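Local coordinates for putative glycoside hydrolase (Bacteroides ovatus, PDB 4ONZ), which is a putative glycoside hydrolase, probably built on a five-bladed beta-propeller fold, at residues Lys302-Pro307 with Leu334-Gly339. Sequence-based numbering, arbitrary orientation.
Sequences KPFFAP and LYLYYG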
loop_
_atom_site.group_PDB
_atom_site.type_symbol
_atom_site.label_atom_id
_atom_site.label_comp_id
_atom_site.label_asym_id
_atom_site.label_seq_id
_atom_site.Cartn_x
_atom_site.Cartn_y
_atom_site.Cartn_z
ATOM N N LYS A 302 -6.165 13.009 -14.943
ATOM C CA LYS A 302 -6.371 13.747 -13.708
ATOM C C LYS A 302 -6.596 12.754 -12.587
ATOM O O LYS A 302 -7.153 11.672 -12.821
ATOM C CB LYS A 302 -7.614 14.638 -13.834
ATOM C CG LYS A 302 -7.525 15.722 -14.901
ATOM C CD LYS A 302 -6.508 16.784 -14.539
ATOM C CE LYS A 302 -6.510 17.936 -15.537
ATOM N NZ LYS A 302 -5.646 19.055 -15.058
ATOM N N PRO A 303 -6.195 13.114 -11.359
ATOM C CA PRO A 303 -6.395 12.170 -10.272
ATOM C C PRO A 303 -7.880 11.970 -9.957
ATOM O O PRO A 303 -8.689 12.867 -10.192
ATOM C CB PRO A 303 -5.640 12.815 -9.096
ATOM C CG PRO A 303 -5.570 14.267 -9.405
ATOM C CD PRO A 303 -5.674 14.415 -10.898
ATOM N N PHE A 304 -8.243 10.777 -9.498
ATOM C CA PHE A 304 -9.632 10.501 -9.139
ATOM C C PHE A 304 -9.863 10.841 -7.666
ATOM O O PHE A 304 -11.000 10.930 -7.213
ATOM C CB PHE A 304 -9.997 9.039 -9.420
ATOM C CG PHE A 304 -9.459 8.061 -8.407
ATOM C CD1 PHE A 304 -8.187 7.536 -8.530
ATOM C CD2 PHE A 304 -10.247 7.645 -7.346
ATOM C CE1 PHE A 304 -7.705 6.627 -7.601
ATOM C CE2 PHE A 304 -9.766 6.751 -6.411
ATOM C CZ PHE A 304 -8.500 6.232 -6.541
ATOM N N PHE A 305 -8.781 11.019 -6.916
ATOM C CA PHE A 305 -8.888 11.325 -5.492
ATOM C C PHE A 305 -7.738 12.256 -5.117
ATOM O O PHE A 305 -6.579 11.933 -5.352
ATOM C CB PHE A 305 -8.854 10.026 -4.677
ATOM C CG PHE A 305 -9.416 10.165 -3.289
ATOM C CD1 PHE A 305 -10.790 10.077 -3.072
ATOM C CD2 PHE A 305 -8.588 10.374 -2.208
ATOM C CE1 PHE A 305 -11.326 10.208 -1.797
ATOM C CE2 PHE A 305 -9.112 10.506 -0.924
ATOM C CZ PHE A 305 -10.483 10.422 -0.721
ATOM N N ALA A 306 -8.065 13.424 -4.573
ATOM C CA ALA A 306 -7.055 14.432 -4.246
ATOM C C ALA A 306 -7.365 15.118 -2.916
ATOM O O ALA A 306 -8.462 14.974 -2.395
ATOM C CB ALA A 306 -6.981 15.447 -5.368
ATOM N N PRO A 307 -6.386 15.841 -2.341
ATOM C CA PRO A 307 -6.666 16.518 -1.075
ATOM C C PRO A 307 -7.752 17.580 -1.246
ATOM O O PRO A 307 -7.664 18.404 -2.151
ATOM C CB PRO A 307 -5.325 17.163 -0.704
ATOM C CG PRO A 307 -4.314 16.466 -1.529
ATOM C CD PRO A 307 -5.002 16.056 -2.785
ATOM N N LEU A 334 -16.830 -0.822 -1.489
ATOM C CA LEU A 334 -15.377 -0.765 -1.463
ATOM C C LEU A 334 -14.962 0.355 -0.524
ATOM O O LEU A 334 -15.447 1.481 -0.642
ATOM C CB LEU A 334 -14.807 -0.516 -2.856
ATOM C CG LEU A 334 -14.777 -1.682 -3.841
ATOM C CD1 LEU A 334 -14.369 -1.162 -5.217
ATOM C CD2 LEU A 334 -13.816 -2.761 -3.358
ATOM N N TYR A 335 -14.093 0.027 0.428
ATOM C CA TYR A 335 -13.540 0.989 1.373
ATOM C C TYR A 335 -12.070 1.229 1.040
ATOM O O TYR A 335 -11.261 0.289 1.019
ATOM C CB TYR A 335 -13.656 0.467 2.804
ATOM C CG TYR A 335 -15.082 0.350 3.307
ATOM C CD1 TYR A 335 -15.902 -0.686 2.881
ATOM C CD2 TYR A 335 -15.601 1.265 4.224
ATOM C CE1 TYR A 335 -17.207 -0.796 3.321
ATOM C CE2 TYR A 335 -16.911 1.158 4.675
ATOM C CZ TYR A 335 -17.705 0.125 4.219
ATOM O OH TYR A 335 -19.009 0.005 4.658
ATOM N N LEU A 336 -11.740 2.497 0.822
ATOM C CA LEU A 336 -10.391 2.947 0.488
ATOM C C LEU A 336 -9.763 3.568 1.741
ATOM O O LEU A 336 -10.339 4.496 2.314
ATOM C CB LEU A 336 -10.515 4.016 -0.598
ATOM C CG LEU A 336 -9.315 4.350 -1.463
ATOM C CD1 LEU A 336 -8.898 3.108 -2.233
ATOM C CD2 LEU A 336 -9.693 5.468 -2.412
ATOM N N TYR A 337 -8.593 3.081 2.147
ATOM C CA TYR A 337 -7.889 3.600 3.315
ATOM C C TYR A 337 -6.626 4.282 2.860
ATOM O O TYR A 337 -5.862 3.738 2.054
ATOM C CB TYR A 337 -7.597 2.495 4.331
ATOM C CG TYR A 337 -8.850 1.988 4.963
ATOM C CD1 TYR A 337 -9.410 2.656 6.038
ATOM C CD2 TYR A 337 -9.520 0.879 4.449
ATOM C CE1 TYR A 337 -10.593 2.219 6.606
ATOM C CE2 TYR A 337 -10.689 0.437 5.013
ATOM C CZ TYR A 337 -11.220 1.111 6.094
ATOM O OH TYR A 337 -12.402 0.704 6.651
ATOM N N TYR A 338 -6.408 5.474 3.382
ATOM C CA TYR A 338 -5.285 6.290 2.947
ATOM C C TYR A 338 -4.685 7.104 4.053
ATOM O O TYR A 338 -5.346 7.388 5.062
ATOM C CB TYR A 338 -5.741 7.222 1.823
ATOM C CG TYR A 338 -6.868 8.216 2.142
ATOM C CD1 TYR A 338 -8.221 7.826 2.135
ATOM C CD2 TYR A 338 -6.588 9.560 2.342
ATOM C CE1 TYR A 338 -9.236 8.752 2.387
ATOM C CE2 TYR A 338 -7.591 10.482 2.592
ATOM C CZ TYR A 338 -8.908 10.085 2.611
ATOM O OH TYR A 338 -9.875 11.043 2.859
ATOM N N GLY A 339 -3.410 7.436 3.864
ATOM C CA GLY A 339 -2.700 8.305 4.758
ATOM C C GLY A 339 -3.119 9.703 4.352
ATOM O O GLY A 339 -3.167 10.025 3.153
#
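One face of the Tyr-338 ring takes the edge of the Phe-305 ring in a T-shaped stack, with centroids 5.0 Å apart and planes at 72°. Phe-305 leads with CE2, which sits 3.6 Å from Tyr-338 CZ and lies over the face, shifted toward the rim on the hydroxyl side. Its neighbour Phe-305 CZ comes 3.7 Å from Tyr-338 OH. Tyr-338 also has the carbonyl O of Leu-336 in plane at its edge. The Phe-304 ring carries CB of Phe-305 on one face, 3.8 Å above the plane, and its edge meets the strand, where CE2 approaches CD2 of Leu-336 at 4.2 Å. Phe-305 CG stands anti to the backbone N (chi1 -160°), which extends the ring toward the strand across a 10.4 Å separation between CA of Phe-305 and CA of Leu-336. Side chains alone bridge that gap, with no hydrogen bond between 302-307 and 334-339. In the five-bladed propeller expected of this clan, the contact joins the sheet of strands 322-330, 333-340 and 344-350 to the loop that follows strand 296-299. Phe-304 and Phe-305 both oppose Ala-283 of strand 281-288 in a classic beta bulge, and their backbones hydrogen-bond to it, tying the loop to the neighbouring sheet. Leu-336 and Tyr-338, alternate residues of their strand, point to the same side and rest on Ile-324. The phenol hydroxyl of Tyr-338 is hydrogen-bonded to Glu-312, a polar attachment that should limit swinging of the ring beneath the Phe-305 edge, while Ala-348 and Arg-20 also touch the Phe-305 side chain.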